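Local coordinates for putative uncharacterized protein (PDB 4JUR) that probably binds and inhibits a type VI secretion amidase effector, which would protect the cell that makes it from this toxin, at residues V19-I24 with D38-A43; S64-K69 with H77-K82. All coordinates share one frame; numbering follows the deposited sequence.

How the interactions relate
Interaction 1 lies near the centre of this all-helical fold, pairing helices 11-27 and 31-47; interaction 2 lies nearer the surface, joining the C-terminal part of helix 52-65 and the residues that follow to the start of helix 79-87. They follow in series along the chain, the first complete before the second opens, with centres about 16 Å apart. Cys23 SG of interaction 1 packs on Leu66 CD2 of interaction 2 (3.8 Å) and is disulfide-bonded to Cys83, tying helix 11-27 to helix 79-87. Both contacts also touch the second subunit, another copy of this protein, so they share one subunit interface.

Interaction 1 of 2, residues V19-I24 with D38-A43; sequences VQNRCI and DASAAA
A first torsion of 169° in Arg22 sets CG across from the backbone N, and bends at the next two bonds carry the guanidinium toward Asp38, whose CG lies beside its own backbone N. The two residues join neighbouring antiparallel helices of an all-alpha fold, 11-27 and 31-47, whose local axes approach to 8.1 Å at 165°. Arg22 NH2 reaches Asp38 OD1 at 3.3 Å in a salt bridge with a weak, bent hydrogen bond. The carboxylate stands oblique to the guanidinium, with planes 50° apart, and Asp38 OD1 also lies 3.5 Å from Arg22 NE. The stronger partner is Asp59, paired with NH1, so the guanidinium probably sits in the field of two carboxylates; NH2 also bonds to the backbone of the chain of another protein, probably the amidase target.

Beside the salt bridge, Ala41 brings just a methyl to the contact: Asn21 CA and Ala41 CA are 5.4 Å apart, and Asn21 CB meets Ala41 CB at 4.0 Å. The Asn21 amide extends beside Ser40, placing OD1 3.5 Å from Ser40 CB, while the same oxygen takes a weak hydrogen bond from Trp44 NE1. Ser40 OG turns from Asn21 to bond with Asp36 O and with Leu81 N of the second subunit, linking this helix pair to the dimer interface. Back at the polar end, a water bridges the helices, donating to Arg22 O at 3.1 Å and to Asp38 OD1 at 2.9 Å.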
loop_
_atom_site.group_PDB
_atom_site.type_symbol
_atom_site.label_atom_id
_atom_site.label_comp_id
_atom_site.label_asym_id
_atom_site.label_seq_id
_atom_site.Cartn_x
_atom_site.Cartn_y
_atom_site.Cartn_z
ATOM N N VAL I 19 -3.808 1.702 7.723
ATOM C CA VAL I 19 -4.861 0.843 7.182
ATOM C C VAL I 19 -4.373 -0.017 5.995
ATOM O O VAL I 19 -4.592 -1.242 5.955
ATOM C CB VAL I 19 -6.119 1.652 6.769
ATOM C CG1 VAL I 19 -7.090 0.764 6.032
ATOM C CG2 VAL I 19 -6.782 2.289 7.988
ATOM N N GLN I 20 -3.693 0.607 5.044
ATOM C CA GLN I 20 -3.224 -0.133 3.885
ATOM C C GLN I 20 -2.277 -1.275 4.300
ATOM O O GLN I 20 -2.430 -2.426 3.858
ATOM C CB GLN I 20 -2.541 0.794 2.898
ATOM C CG GLN I 20 -2.652 0.334 1.453
ATOM C CD GLN I 20 -1.364 -0.290 0.921
ATOM O OE1 GLN I 20 -1.246 -0.541 -0.288
ATOM N NE2 GLN I 20 -0.391 -0.553 1.818
ATOM N N ASN I 21 -1.315 -0.952 5.161
ATOM C CA ASN I 21 -0.350 -1.934 5.629
ATOM C C ASN I 21 -1.047 -3.098 6.338
ATOM O O ASN I 21 -0.875 -4.254 5.951
ATOM C CB ASN I 21 0.716 -1.282 6.519
ATOM C CG ASN I 21 1.722 -0.426 5.719
ATOM O OD1 ASN I 21 2.719 0.025 6.270
ATOM N ND2 ASN I 21 1.456 -0.207 4.430
ATOM N N ARG I 22 -1.857 -2.793 7.348
ATOM C CA ARG I 22 -2.541 -3.842 8.070
ATOM C C ARG I 22 -3.366 -4.743 7.151
ATOM O O ARG I 22 -3.374 -5.976 7.312
ATOM C CB ARG I 22 -3.423 -3.275 9.181
ATOM C CG ARG I 22 -4.350 -4.322 9.767
ATOM C CD ARG I 22 -4.553 -4.151 11.237
ATOM N NE ARG I 22 -3.424 -4.685 11.975
ATOM C CZ ARG I 22 -3.541 -5.406 13.085
ATOM N NH1 ARG I 22 -4.751 -5.689 13.588
ATOM N NH2 ARG I 22 -2.441 -5.846 13.689
ATOM N N CYS I 23 -4.050 -4.127 6.193
ATOM C CA CYS I 23 -4.863 -4.852 5.227
ATOM C C CYS I 23 -3.989 -5.857 4.456
ATOM O O CYS I 23 -4.352 -7.049 4.281
ATOM C CB CYS I 23 -5.571 -3.848 4.293
ATOM S SG CYS I 23 -6.542 -4.597 2.964
ATOM N N ILE I 24 -2.812 -5.388 4.032
ATOM C CA ILE I 24 -1.875 -6.270 3.341
ATOM C C ILE I 24 -1.460 -7.439 4.237
ATOM O O ILE I 24 -1.313 -8.563 3.764
ATOM C CB ILE I 24 -0.667 -5.513 2.771
ATOM C CG1 ILE I 24 -1.053 -4.869 1.438
ATOM C CG2 ILE I 24 0.505 -6.447 2.547
ATOM C CD1 ILE I 24 -0.175 -3.710 1.050
ATOM N N ASP I 38 2.723 -6.237 9.862
ATOM C CA ASP I 38 2.299 -5.717 11.153
ATOM C C ASP I 38 3.343 -4.844 11.842
ATOM O O ASP I 38 2.998 -3.925 12.609
ATOM C CB ASP I 38 1.730 -6.832 12.038
ATOM C CG ASP I 38 0.315 -7.258 11.587
ATOM O OD1 ASP I 38 -0.464 -6.373 11.121
ATOM O OD2 ASP I 38 -0.017 -8.465 11.681
ATOM N N ALA I 39 4.612 -5.086 11.522
ATOM C CA ALA I 39 5.695 -4.218 11.980
ATOM C C ALA I 39 5.658 -2.881 11.234
ATOM O O ALA I 39 5.828 -1.788 11.830
ATOM C CB ALA I 39 7.040 -4.902 11.775
ATOM N N SER I 40 5.440 -2.977 9.923
ATOM C CA SER I 40 5.238 -1.796 9.099
ATOM C C SER I 40 4.086 -0.945 9.634
ATOM O O SER I 40 4.251 0.258 9.836
ATOM C CB SER I 40 5.006 -2.180 7.641
ATOM O OG SER I 40 6.207 -2.683 7.074
ATOM N N ALA I 41 2.940 -1.567 9.903
ATOM C CA ALA I 41 1.803 -0.812 10.414
ATOM C C ALA I 41 2.144 -0.167 11.745
ATOM O O ALA I 41 1.817 0.999 11.968
ATOM C CB ALA I 41 0.575 -1.675 10.537
ATOM N N ALA I 42 2.829 -0.903 12.619
ATOM C CA ALA I 42 3.160 -0.324 13.923
ATOM C C ALA I 42 4.049 0.926 13.844
ATOM O O ALA I 42 3.953 1.800 14.710
ATOM C CB ALA I 42 3.758 -1.363 14.848
ATOM N N ALA I 43 4.891 1.036 12.821
ATOM C CA ALA I 43 5.587 2.337 12.597
ATOM C C ALA I 43 4.623 3.536 12.362
ATOM O O ALA I 43 4.812 4.665 12.882
ATOM C CB ALA I 43 6.591 2.235 11.442
HETATM O O HOH W 1 -2.495 -7.788 9.607
#

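Interaction 2 of 2, residues S64-K69 with H77-K82; sequences SLLKQK and HYQILK
Lys82, near the start of helix 79-87, sends its side chain across to the backbone carbonyls of Leu66 and Gln68, near the C-terminal end of helix 52-65, fastening together the base of the loop that joins these two helices of the all-alpha fold. The nearest CA atoms, those of Leu66 and Lys82, are 7.4 Å apart, and the lysine spans this gap. CB points toward the other segment, and CG continues the extended start of the chain. Lys82 CD packs on Leu66 CD2 at 3.9 Å and also passes Leu65 O at 3.8 Å. A bend at the third torsion (-54°) then swings Lys82 CE to 3.3 Å from Gln68 O and brings NZ among three oxygens. Lys82 NZ donates to Gln68 O at 2.7 Å, almost in line with that carbonyl (C=O...N 176°), and to Leu66 O at 3.0 Å, more obliquely and tilted out of the carbonyl plane.

Three bonds would use every hydrogen of a protonated ammonium, consistent with a lysine that keeps its charge although buried. Val70 covers the lysine from the loop, while Leu66 also packs on Lys26 and Ile27 of helix 11-27. Next to this site, Asp36 of the second subunit accepts the backbone N-H groups of Gln79 and Ile80. The third oxygen around Lys82 NZ is Gln79 OE1, 3.1 Å away, its bond lying in the carbonyl plane.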
loop_
_atom_site.group_PDB
_atom_site.type_symbol
_atom_site.label_atom_id
_atom_site.label_comp_id
_atom_site.label_asym_id
_atom_site.label_seq_id
_atom_site.Cartn_x
_atom_site.Cartn_y
_atom_site.Cartn_z
ATOM N N SER I 64 -14.436 -6.086 7.506
ATOM C CA SER I 64 -15.682 -6.042 6.747
ATOM C C SER I 64 -15.466 -5.747 5.231
ATOM O O SER I 64 -15.893 -6.519 4.379
ATOM C CB SER I 64 -16.669 -5.061 7.381
ATOM O OG SER I 64 -17.844 -4.980 6.588
ATOM N N LEU I 65 -14.792 -4.646 4.899
ATOM C CA LEU I 65 -14.585 -4.270 3.504
ATOM C C LEU I 65 -13.794 -5.297 2.687
ATOM O O LEU I 65 -13.854 -5.299 1.455
ATOM C CB LEU I 65 -13.920 -2.892 3.398
ATOM C CG LEU I 65 -14.663 -1.764 4.117
ATOM C CD1 LEU I 65 -14.118 -0.393 3.745
ATOM C CD2 LEU I 65 -16.159 -1.877 3.809
ATOM N N LEU I 66 -13.039 -6.172 3.341
ATOM C CA LEU I 66 -12.321 -7.180 2.566
ATOM C C LEU I 66 -13.239 -8.237 1.925
ATOM O O LEU I 66 -12.855 -8.889 0.940
ATOM C CB LEU I 66 -11.251 -7.843 3.407
ATOM C CG LEU I 66 -9.958 -7.042 3.471
ATOM C CD1 LEU I 66 -9.013 -7.682 4.470
ATOM C CD2 LEU I 66 -9.326 -6.992 2.090
ATOM N N LYS I 67 -14.445 -8.414 2.472
ATOM C CA LYS I 67 -15.341 -9.429 1.929
ATOM C C LYS I 67 -16.075 -8.947 0.664
ATOM O O LYS I 67 -16.643 -9.747 -0.089
ATOM C CB LYS I 67 -16.258 -10.056 3.005
ATOM C CG LYS I 67 -17.173 -9.109 3.763
ATOM C CD LYS I 67 -17.634 -9.708 5.120
ATOM C CE LYS I 67 -16.465 -10.261 5.952
ATOM N NZ LYS I 67 -16.802 -10.498 7.424
ATOM N N GLN I 68 -16.006 -7.641 0.421
ATOM C CA GLN I 68 -16.387 -7.044 -0.853
ATOM C C GLN I 68 -15.598 -7.694 -1.977
ATOM O O GLN I 68 -14.398 -7.944 -1.849
ATOM C CB GLN I 68 -16.030 -5.563 -0.837
ATOM C CG GLN I 68 -16.798 -4.698 -1.804
ATOM C CD GLN I 68 -18.046 -4.127 -1.170
ATOM O OE1 GLN I 68 -18.382 -4.461 -0.027
ATOM N NE2 GLN I 68 -18.741 -3.257 -1.898
ATOM N N LYS I 69 -16.247 -7.975 -3.095
ATOM C CA LYS I 69 -15.472 -8.449 -4.238
ATOM C C LYS I 69 -15.211 -7.283 -5.190
ATOM O O LYS I 69 -16.157 -6.644 -5.650
ATOM C CB LYS I 69 -16.183 -9.602 -4.962
ATOM N N HIS I 77 -7.863 -11.739 -7.938
ATOM C CA HIS I 77 -8.654 -11.283 -6.806
ATOM C C HIS I 77 -8.557 -9.769 -6.571
ATOM O O HIS I 77 -9.436 -9.182 -5.933
ATOM C CB HIS I 77 -8.282 -12.064 -5.546
ATOM C CG HIS I 77 -9.146 -13.267 -5.312
ATOM N ND1 HIS I 77 -8.761 -14.543 -5.667
ATOM C CD2 HIS I 77 -10.383 -13.379 -4.771
ATOM C CE1 HIS I 77 -9.720 -15.394 -5.346
ATOM N NE2 HIS I 77 -10.716 -14.712 -4.800
ATOM N N TYR I 78 -7.491 -9.150 -7.083
ATOM C CA TYR I 78 -7.305 -7.704 -6.947
ATOM C C TYR I 78 -7.284 -7.249 -5.489
ATOM O O TYR I 78 -7.708 -6.145 -5.182
ATOM C CB TYR I 78 -8.427 -6.948 -7.681
ATOM C CG TYR I 78 -8.344 -6.998 -9.185
ATOM C CD1 TYR I 78 -7.500 -6.139 -9.880
ATOM C CD2 TYR I 78 -9.100 -7.908 -9.914
ATOM C CE1 TYR I 78 -7.417 -6.174 -11.262
ATOM C CE2 TYR I 78 -9.025 -7.952 -11.297
ATOM C CZ TYR I 78 -8.182 -7.082 -11.958
ATOM O OH TYR I 78 -8.098 -7.119 -13.314
ATOM N N GLN I 79 -6.801 -8.100 -4.592
ATOM C CA GLN I 79 -6.786 -7.784 -3.171
ATOM C C GLN I 79 -5.873 -6.590 -2.829
ATOM O O GLN I 79 -6.171 -5.816 -1.925
ATOM C CB GLN I 79 -6.372 -9.019 -2.366
ATOM C CG GLN I 79 -7.254 -10.242 -2.608
ATOM C CD GLN I 79 -8.131 -10.591 -1.400
ATOM O OE1 GLN I 79 -9.165 -9.948 -1.149
ATOM N NE2 GLN I 79 -7.714 -11.611 -0.641
ATOM N N ILE I 80 -4.771 -6.443 -3.552
ATOM C CA ILE I 80 -3.808 -5.384 -3.280
ATOM C C ILE I 80 -4.377 -3.976 -3.579
ATOM O O ILE I 80 -4.354 -3.058 -2.712
ATOM C CB ILE I 80 -2.482 -5.713 -4.000
ATOM C CG1 ILE I 80 -1.714 -6.738 -3.144
ATOM C CG2 ILE I 80 -1.642 -4.475 -4.241
ATOM C CD1 ILE I 80 -0.601 -7.417 -3.863
ATOM N N LEU I 81 -4.928 -3.834 -4.784
ATOM C CA LEU I 81 -5.838 -2.747 -5.097
ATOM C C LEU I 81 -6.917 -2.552 -4.036
ATOM O O LEU I 81 -7.164 -1.426 -3.594
ATOM C CB LEU I 81 -6.516 -3.007 -6.428
ATOM C CG LEU I 81 -7.547 -2.008 -6.934
ATOM C CD1 LEU I 81 -6.924 -0.629 -7.073
ATOM C CD2 LEU I 81 -8.091 -2.496 -8.280
ATOM N N LYS I 82 -7.569 -3.640 -3.633
ATOM C CA LYS I 82 -8.666 -3.516 -2.687
ATOM C C LYS I 82 -8.172 -2.863 -1.408
ATOM O O LYS I 82 -8.862 -2.028 -0.831
ATOM C CB LYS I 82 -9.315 -4.858 -2.389
ATOM C CG LYS I 82 -10.651 -4.719 -1.689
ATOM C CD LYS I 82 -11.167 -6.038 -1.174
ATOM C CE LYS I 82 -11.224 -7.077 -2.262
ATOM N NZ LYS I 82 -11.724 -8.384 -1.738
#